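Local coordinates for prophage MuSo2, 43 kDa tail protein (Shewanella oneidensis, PDB 3CDD) that probably serves as a baseplate hub component of a Mu-like contractile phage tail, assembling as a trimer in the crystal, at residues Leu37-Phe43 against Ser87-Val93; Lys98-Leu102 against Val126-Ile132. All coordinates share one frame. Numbering follows the deposited sequence.

Contact 1: residues Leu37-Phe43 against Ser87-Val93; sequences LEMTYKF and STITISV
Ser87, Leu37 and Phe43 have the most surface covered (73, 66 and 64 Å²; Ile89 equals Phe43) in this antiparallel strand pair, whose axes lie 4.7 Å apart at 173°. Both strands are extended. Leu37 opens the ladder, its N 2.9 Å from Val93 O and its CB 4.2 Å from Val93 CG2; Met39-Ile91 and Tyr41-Ile89 (Tyr41 N to Ile89 O 2.8 Å) are the further hydrogen-bonded pairs, Glu38-Ser92, Thr40-Thr90 and Lys42-Thr88 the non-hydrogen-bonded ones. Beyond the last bridge, Phe43 N donates to Ser87 O (2.8 Å), and the Phe43 ring, chi1 m, sets CE2 3.7 Å from Ile89 CD1. Lys42, m at chi1 to chi3, curls so that NZ donates hydrogen bonds to Thr88 OG1 (2.6 Å) and Ser87 OG (2.9 Å). On the same face a water joins Glu38 OE2 (2.9 Å) to Ser92 OG (2.6 Å). Strand 88-97 is flanked by 34-42 and by 70-84, its hairpin partner, an antiparallel sheet consistent with the barrel-like domains of phage baseplate proteins.

Contact 2: residues Lys98-Leu102 against Val126-Ile132; sequences KTADL and VCKPFGI
A cup formed by Cys127, Phe130 and Ile132 receives the side chain of Leu102. Residues 126-127 are helical, 128-130 form a 3-10 segment, and Gly131 (phi/psi 57°/44°) turns the chain into extended Ile132. Leu102 (m, t) enters with CD1 3.8 Å from Cys127 SG, CD2 3.8 Å from Phe130 CD1 and CG 3.7 Å from Ile132 CD1. Ile132 is itself a bump: its CD1 lies 3.5 Å from Lys98 O, against the backbone leading into helix 100-104. Beside Leu102, Asp101 CB rests 3.5 Å from Phe130 CD2. Lys98 lies along Ile132, CE to CG1 3.9 Å, and its NZ gives a hydrogen bond to Gly131 O at 2.8 Å. A water lies 2.8 Å from Asp101 OD2 and 3.1 Å from Phe130 O; Asp101 OD1 forms salt bridges with Arg248 and Arg250 of the second subunit, whose Tyr249 meets the Phe130 ring edge-to-face. Pro155 of helix 155-164 touches Leu102 and Phe130, and Leu178 of strand 178-181 packs on Cys127 and Ile132.

Both segments of contact 1 precede those of contact 2 in the chain; their centres are 32 Å apart and their nearest atoms about 13 Å apart, without touching. Strand 88-97 connects them: its first half pairs with strand 34-42 in contact 1, and its end runs directly into Lys98 and helix 100-104 of contact 2. Strand 70-84 also spans both, pairing with 88-97 and offering Tyr76 to Lys98 and Asp101. Contact 1 belongs to the GpP-like N-terminal region and contact 2 to the gp44-like second one. Both also touch the second subunit of the trimer: contact 1 by Ile89, contact 2 by the Asp101 salt bridges and the Phe130 packing.

Contact 1: residues Leu37-Phe43 against Ser87-Val93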
ATOM      1  N   LEU A  37      -7.975  21.969   5.923  1.00 29.25           N
ATOM      2  CA  LEU A  37      -8.279  23.285   5.398  1.00 30.31           C
ATOM      3  C   LEU A  37      -7.093  23.809   4.642  1.00 30.52           C
ATOM      4  O   LEU A  37      -5.948  23.699   5.116  1.00 30.87           O
ATOM      5  CB  LEU A  37      -8.695  24.253   6.499  1.00 30.51           C
ATOM      6  CG  LEU A  37     -10.076  23.922   7.054  1.00 32.13           C
ATOM      7  CD1 LEU A  37      -9.922  23.056   8.299  1.00 33.83           C
ATOM      8  CD2 LEU A  37     -10.869  25.166   7.381  1.00 30.72           C
ATOM      9  N   GLU A  38      -7.363  24.332   3.452  1.00 29.40           N
ATOM     10  CA  GLU A  38      -6.329  24.848   2.591  1.00 29.73           C
ATOM     11  C   GLU A  38      -6.715  26.220   2.028  1.00 29.46           C
ATOM     12  O   GLU A  38      -7.879  26.466   1.691  1.00 28.18           O
ATOM     13  CB  GLU A  38      -6.066  23.856   1.471  1.00 29.88           C
ATOM     14  CG  GLU A  38      -4.988  24.273   0.509  1.00 32.85           C
ATOM     15  CD  GLU A  38      -4.827  23.258  -0.600  1.00 37.26           C
ATOM     16  OE1 GLU A  38      -5.696  23.208  -1.507  1.00 38.35           O
ATOM     17  OE2 GLU A  38      -3.848  22.491  -0.544  1.00 36.46           O
HETATM   18  N   MSE A  39      -5.721  27.105   1.938  1.00 29.66           N
HETATM   19  CA  MSE A  39      -5.880  28.432   1.323  1.00 30.82           C
HETATM   20  C   MSE A  39      -4.759  28.609   0.306  1.00 30.11           C
HETATM   21  O   MSE A  39      -3.586  28.641   0.678  1.00 30.83           O
HETATM   22  CB  MSE A  39      -5.805  29.517   2.403  1.00 29.98           C
HETATM   23  CG  MSE A  39      -6.643  30.785   2.155  1.00 32.95           C
HETATM   24 SE   MSE A  39      -6.362  32.020   3.657  0.50 33.74          SE
HETATM   25  CE  MSE A  39      -7.267  31.161   5.148  1.00 29.71           C
ATOM     26  N   THR A  40      -5.121  28.718  -0.966  1.00 30.22           N
ATOM     27  CA  THR A  40      -4.162  28.885  -2.085  1.00 30.07           C
ATOM     28  C   THR A  40      -4.267  30.266  -2.740  1.00 29.95           C
ATOM     29  O   THR A  40      -5.301  30.627  -3.317  1.00 30.06           O
ATOM     30  CB  THR A  40      -4.347  27.772  -3.148  1.00 30.14           C
ATOM     31  OG1 THR A  40      -4.246  26.495  -2.515  1.00 31.42           O
ATOM     32  CG2 THR A  40      -3.324  27.864  -4.292  1.00 29.99           C
ATOM     33  N   TYR A  41      -3.211  31.056  -2.609  1.00 29.42           N
ATOM     34  CA  TYR A  41      -3.146  32.332  -3.297  1.00 30.03           C
ATOM     35  C   TYR A  41      -2.220  32.242  -4.507  1.00 29.33           C
ATOM     36  O   TYR A  41      -1.177  31.607  -4.439  1.00 28.58           O
ATOM     37  CB  TYR A  41      -2.680  33.439  -2.357  1.00 30.94           C
ATOM     38  CG  TYR A  41      -3.742  34.000  -1.454  1.00 32.02           C
ATOM     39  CD1 TYR A  41      -4.118  33.334  -0.294  1.00 34.64           C
ATOM     40  CD2 TYR A  41      -4.362  35.225  -1.747  1.00 35.68           C
ATOM     41  CE1 TYR A  41      -5.102  33.864   0.569  1.00 34.51           C
ATOM     42  CE2 TYR A  41      -5.348  35.763  -0.900  1.00 34.75           C
ATOM     43  CZ  TYR A  41      -5.703  35.063   0.260  1.00 35.30           C
ATOM     44  OH  TYR A  41      -6.670  35.562   1.112  1.00 36.29           O
ATOM     45  N   LYS A  42      -2.635  32.876  -5.601  1.00 28.95           N
ATOM     46  CA  LYS A  42      -1.807  33.070  -6.791  1.00 28.84           C
ATOM     47  C   LYS A  42      -1.415  34.558  -6.949  1.00 28.52           C
ATOM     48  O   LYS A  42      -2.274  35.445  -6.894  1.00 27.13           O
ATOM     49  CB  LYS A  42      -2.548  32.611  -8.048  1.00 28.62           C
ATOM     50  CG  LYS A  42      -2.776  31.115  -8.174  1.00 30.74           C
ATOM     51  CD  LYS A  42      -1.478  30.295  -8.238  1.00 34.22           C
ATOM     52  CE  LYS A  42      -0.644  30.642  -9.453  1.00 37.85           C
ATOM     53  NZ  LYS A  42       0.717  29.985  -9.415  1.00 42.45           N
ATOM     54  N   PHE A  43      -0.119  34.802  -7.158  1.00 28.33           N
ATOM     55  CA  PHE A  43       0.413  36.139  -7.337  1.00 28.82           C
ATOM     56  C   PHE A  43       0.950  36.302  -8.752  1.00 29.77           C
ATOM     57  O   PHE A  43       2.034  35.806  -9.075  1.00 29.60           O
ATOM     58  CB  PHE A  43       1.505  36.402  -6.313  1.00 29.36           C
ATOM     59  CG  PHE A  43       1.027  36.285  -4.890  1.00 29.20           C
ATOM     60  CD1 PHE A  43       0.622  37.407  -4.187  1.00 30.46           C
ATOM     61  CD2 PHE A  43       0.953  35.053  -4.272  1.00 29.33           C
ATOM     62  CE1 PHE A  43       0.161  37.288  -2.877  1.00 30.40           C
ATOM     63  CE2 PHE A  43       0.500  34.929  -2.974  1.00 30.00           C
ATOM     64  CZ  PHE A  43       0.111  36.048  -2.276  1.00 29.38           C
ATOM     65  N   SER A  87       4.810  32.178  -7.838  1.00 28.43           N
ATOM     66  CA  SER A  87       3.512  32.797  -8.057  1.00 28.37           C
ATOM     67  C   SER A  87       2.385  32.159  -7.218  1.00 27.93           C
ATOM     68  O   SER A  87       1.212  32.331  -7.533  1.00 27.62           O
ATOM     69  CB  SER A  87       3.177  32.719  -9.547  1.00 28.64           C
ATOM     70  OG  SER A  87       3.157  31.373  -9.968  1.00 29.49           O
ATOM     71  N   THR A  88       2.757  31.455  -6.143  1.00 27.18           N
ATOM     72  CA  THR A  88       1.832  30.640  -5.348  1.00 26.79           C
ATOM     73  C   THR A  88       2.248  30.666  -3.893  1.00 26.79           C
ATOM     74  O   THR A  88       3.430  30.570  -3.584  1.00 26.42           O
ATOM     75  CB  THR A  88       1.800  29.148  -5.809  1.00 27.19           C
ATOM     76  OG1 THR A  88       1.805  29.081  -7.237  1.00 26.65           O
ATOM     77  CG2 THR A  88       0.552  28.427  -5.312  1.00 25.74           C
ATOM     78  N   ILE A  89       1.274  30.838  -3.011  1.00 26.72           N
ATOM     79  CA  ILE A  89       1.445  30.504  -1.592  1.00 27.05           C
ATOM     80  C   ILE A  89       0.247  29.654  -1.180  1.00 27.46           C
ATOM     81  O   ILE A  89      -0.913  30.067  -1.337  1.00 27.00           O
ATOM     82  CB  ILE A  89       1.573  31.736  -0.656  1.00 26.46           C
ATOM     83  CG1 ILE A  89       2.772  32.596  -1.048  1.00 27.89           C
ATOM     84  CG2 ILE A  89       1.731  31.283   0.819  1.00 26.21           C
ATOM     85  CD1 ILE A  89       2.847  33.972  -0.330  1.00 27.90           C
ATOM     86  N   THR A  90       0.537  28.458  -0.679  1.00 27.61           N
ATOM     87  CA  THR A  90      -0.490  27.542  -0.216  1.00 28.86           C
ATOM     88  C   THR A  90      -0.189  27.227   1.231  1.00 29.42           C
ATOM     89  O   THR A  90       0.918  26.773   1.559  1.00 28.49           O
ATOM     90  CB  THR A  90      -0.452  26.230  -1.014  1.00 29.25           C
ATOM     91  OG1 THR A  90      -0.490  26.529  -2.413  1.00 30.97           O
ATOM     92  CG2 THR A  90      -1.612  25.320  -0.657  1.00 29.33           C
ATOM     93  N   ILE A  91      -1.160  27.493   2.097  1.00 29.63           N
ATOM     94  CA  ILE A  91      -1.080  27.050   3.491  1.00 30.41           C
ATOM     95  C   ILE A  91      -2.234  26.093   3.758  1.00 29.71           C
ATOM     96  O   ILE A  91      -3.329  26.284   3.267  1.00 30.06           O
ATOM     97  CB  ILE A  91      -1.141  28.215   4.496  1.00 30.69           C
ATOM     98  CG1 ILE A  91      -2.458  28.992   4.355  1.00 32.68           C
ATOM     99  CG2 ILE A  91       0.053  29.167   4.319  1.00 32.21           C
ATOM    100  CD1 ILE A  91      -3.104  29.308   5.684  1.00 34.88           C
ATOM    101  N   SER A  92      -1.968  25.013   4.466  1.00 29.89           N
ATOM    102  CA  SER A  92      -3.046  24.141   4.891  1.00 29.03           C
ATOM    103  C   SER A  92      -2.704  23.559   6.237  1.00 29.32           C
ATOM    104  O   SER A  92      -1.516  23.434   6.599  1.00 28.78           O
ATOM    105  CB  SER A  92      -3.411  23.062   3.840  1.00 29.38           C
ATOM    106  OG  SER A  92      -2.505  21.989   3.729  1.00 29.53           O
ATOM    107  N   VAL A  93      -3.756  23.291   7.009  1.00 29.19           N
ATOM    108  CA  VAL A  93      -3.653  22.529   8.243  1.00 28.71           C
ATOM    109  C   VAL A  93      -4.529  21.281   8.114  1.00 28.67           C
ATOM    110  O   VAL A  93      -5.515  21.247   7.342  1.00 28.28           O
ATOM    111  CB  VAL A  93      -4.105  23.351   9.475  1.00 28.76           C
ATOM    112  CG1 VAL A  93      -3.077  24.436   9.812  1.00 28.27           C
ATOM    113  CG2 VAL A  93      -5.495  23.967   9.248  1.00 28.69           C
TER
HETATM  114  O   HOH W   1      -1.679  21.875   1.230  1.00 29.22           O

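Contact 2: residues Lys98-Leu102 against Val126-Ile132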
ATOM      1  N   LYS A  98     -10.706  16.214  19.375  1.00 27.39           N
ATOM      2  CA  LYS A  98      -9.999  15.967  20.652  1.00 26.91           C
ATOM      3  C   LYS A  98      -9.753  14.498  20.995  1.00 26.24           C
ATOM      4  O   LYS A  98      -8.721  14.165  21.592  1.00 26.02           O
ATOM      5  CB  LYS A  98     -10.759  16.613  21.823  1.00 26.78           C
ATOM      6  CG  LYS A  98     -10.673  18.126  21.885  1.00 26.76           C
ATOM      7  CD  LYS A  98     -11.554  18.694  23.004  1.00 27.24           C
ATOM      8  CE  LYS A  98     -11.116  18.160  24.352  1.00 29.81           C
ATOM      9  NZ  LYS A  98     -11.619  19.000  25.491  1.00 33.26           N
ATOM     10  N   THR A  99     -10.695  13.624  20.628  1.00 25.92           N
ATOM     11  CA  THR A  99     -10.588  12.192  20.964  1.00 25.87           C
ATOM     12  C   THR A  99      -9.373  11.519  20.312  1.00 26.61           C
ATOM     13  O   THR A  99      -9.040  10.383  20.642  1.00 25.70           O
ATOM     14  CB  THR A  99     -11.875  11.401  20.646  1.00 26.31           C
ATOM     15  OG1 THR A  99     -12.178  11.502  19.247  1.00 26.37           O
ATOM     16  CG2 THR A  99     -13.063  11.914  21.480  1.00 26.43           C
ATOM     17  N   ALA A 100      -8.684  12.238  19.420  1.00 27.26           N
ATOM     18  CA  ALA A 100      -7.486  11.685  18.788  1.00 27.52           C
ATOM     19  C   ALA A 100      -6.396  11.391  19.823  1.00 27.62           C
ATOM     20  O   ALA A 100      -5.625  10.453  19.652  1.00 28.15           O
ATOM     21  CB  ALA A 100      -6.969  12.611  17.710  1.00 27.32           C
ATOM     22  N   ASP A 101      -6.341  12.178  20.902  1.00 27.22           N
ATOM     23  CA  ASP A 101      -5.413  11.903  21.997  1.00 26.98           C
ATOM     24  C   ASP A 101      -5.673  10.521  22.604  1.00 26.99           C
ATOM     25  O   ASP A 101      -4.736   9.839  23.015  1.00 26.67           O
ATOM     26  CB  ASP A 101      -5.487  12.985  23.083  1.00 26.03           C
ATOM     27  CG  ASP A 101      -4.771  14.268  22.681  1.00 26.64           C
ATOM     28  OD1 ASP A 101      -3.971  14.238  21.709  1.00 26.23           O
ATOM     29  OD2 ASP A 101      -5.017  15.311  23.328  1.00 24.80           O
ATOM     30  N   LEU A 102      -6.947  10.117  22.632  1.00 26.61           N
ATOM     31  CA  LEU A 102      -7.346   8.809  23.157  1.00 26.38           C
ATOM     32  C   LEU A 102      -6.893   7.680  22.244  1.00 26.41           C
ATOM     33  O   LEU A 102      -6.744   6.550  22.687  1.00 26.42           O
ATOM     34  CB  LEU A 102      -8.864   8.720  23.331  1.00 26.43           C
ATOM     35  CG  LEU A 102      -9.578   9.754  24.214  1.00 26.29           C
ATOM     36  CD1 LEU A 102     -11.090   9.496  24.192  1.00 24.49           C
ATOM     37  CD2 LEU A 102      -9.071   9.753  25.645  1.00 24.90           C
ATOM     38  N   VAL A 126      -9.964   7.147  32.308  1.00 28.97           N
ATOM     39  CA  VAL A 126      -8.908   7.261  31.290  1.00 28.47           C
ATOM     40  C   VAL A 126      -8.959   8.555  30.460  1.00 28.47           C
ATOM     41  O   VAL A 126      -7.947   8.958  29.907  1.00 27.93           O
ATOM     42  CB  VAL A 126      -8.810   5.995  30.381  1.00 28.54           C
ATOM     43  CG1 VAL A 126      -8.552   4.724  31.254  1.00 27.61           C
ATOM     44  CG2 VAL A 126     -10.064   5.837  29.502  1.00 27.82           C
ATOM     45  N   CYS A 127     -10.133   9.196  30.414  1.00 28.80           N
ATOM     46  CA  CYS A 127     -10.389  10.397  29.595  1.00 28.80           C
ATOM     47  C   CYS A 127     -10.013  11.696  30.295  1.00 28.78           C
ATOM     48  O   CYS A 127      -9.651  12.681  29.637  1.00 27.76           O
ATOM     49  CB  CYS A 127     -11.870  10.470  29.212  1.00 28.88           C
ATOM     50  SG  CYS A 127     -12.306   9.478  27.768  1.00 31.12           S
ATOM     51  N   LYS A 128     -10.110  11.680  31.630  1.00 28.31           N
ATOM     52  CA  LYS A 128      -9.949  12.863  32.465  1.00 29.03           C
ATOM     53  C   LYS A 128      -8.618  13.614  32.285  1.00 28.96           C
ATOM     54  O   LYS A 128      -8.653  14.820  32.091  1.00 29.82           O
ATOM     55  CB  LYS A 128     -10.192  12.515  33.949  1.00 28.97           C
ATOM     56  CG  LYS A 128     -10.018  13.679  34.910  1.00 30.44           C
ATOM     57  CD  LYS A 128     -10.908  13.499  36.126  1.00 32.17           C
ATOM     58  CE  LYS A 128     -10.902  14.735  36.994  1.00 33.58           C
ATOM     59  NZ  LYS A 128     -10.021  14.550  38.187  1.00 34.53           N
ATOM     60  N   PRO A 129      -7.450  12.919  32.337  1.00 28.79           N
ATOM     61  CA  PRO A 129      -6.189  13.687  32.202  1.00 28.41           C
ATOM     62  C   PRO A 129      -6.027  14.325  30.806  1.00 28.20           C
ATOM     63  O   PRO A 129      -5.190  15.213  30.628  1.00 27.21           O
ATOM     64  CB  PRO A 129      -5.099  12.631  32.441  1.00 28.43           C
ATOM     65  CG  PRO A 129      -5.738  11.344  32.118  1.00 28.56           C
ATOM     66  CD  PRO A 129      -7.187  11.474  32.503  1.00 28.54           C
ATOM     67  N   PHE A 130      -6.830  13.869  29.839  1.00 27.76           N
ATOM     68  CA  PHE A 130      -6.860  14.478  28.509  1.00 27.50           C
ATOM     69  C   PHE A 130      -7.887  15.624  28.431  1.00 28.47           C
ATOM     70  O   PHE A 130      -8.022  16.284  27.383  1.00 28.69           O
ATOM     71  CB  PHE A 130      -7.182  13.436  27.452  1.00 26.39           C
ATOM     72  CG  PHE A 130      -6.168  12.313  27.337  1.00 25.76           C
ATOM     73  CD1 PHE A 130      -6.382  11.087  27.985  1.00 23.25           C
ATOM     74  CD2 PHE A 130      -5.038  12.453  26.539  1.00 22.49           C
ATOM     75  CE1 PHE A 130      -5.467  10.026  27.844  1.00 20.02           C
ATOM     76  CE2 PHE A 130      -4.118  11.404  26.406  1.00 23.39           C
ATOM     77  CZ  PHE A 130      -4.336  10.181  27.068  1.00 20.66           C
ATOM     78  N   GLY A 131      -8.594  15.867  29.541  1.00 28.87           N
ATOM     79  CA  GLY A 131      -9.654  16.882  29.589  1.00 29.48           C
ATOM     80  C   GLY A 131     -10.737  16.641  28.549  1.00 29.99           C
ATOM     81  O   GLY A 131     -11.156  17.564  27.842  1.00 30.72           O
ATOM     82  N   ILE A 132     -11.154  15.384  28.432  1.00 29.54           N
ATOM     83  CA  ILE A 132     -12.186  14.969  27.498  1.00 29.25           C
ATOM     84  C   ILE A 132     -13.385  14.481  28.326  1.00 30.28           C
ATOM     85  O   ILE A 132     -13.237  13.601  29.195  1.00 29.92           O
ATOM     86  CB  ILE A 132     -11.657  13.844  26.540  1.00 28.81           C
ATOM     87  CG1 ILE A 132     -10.705  14.431  25.488  1.00 29.25           C
ATOM     88  CG2 ILE A 132     -12.806  13.099  25.851  1.00 27.32           C
ATOM     89  CD1 ILE A 132      -9.776  13.420  24.847  1.00 28.30           C
TER
HETATM   90  O   HOH W   2      -7.409  16.325  24.350  1.00 27.65           O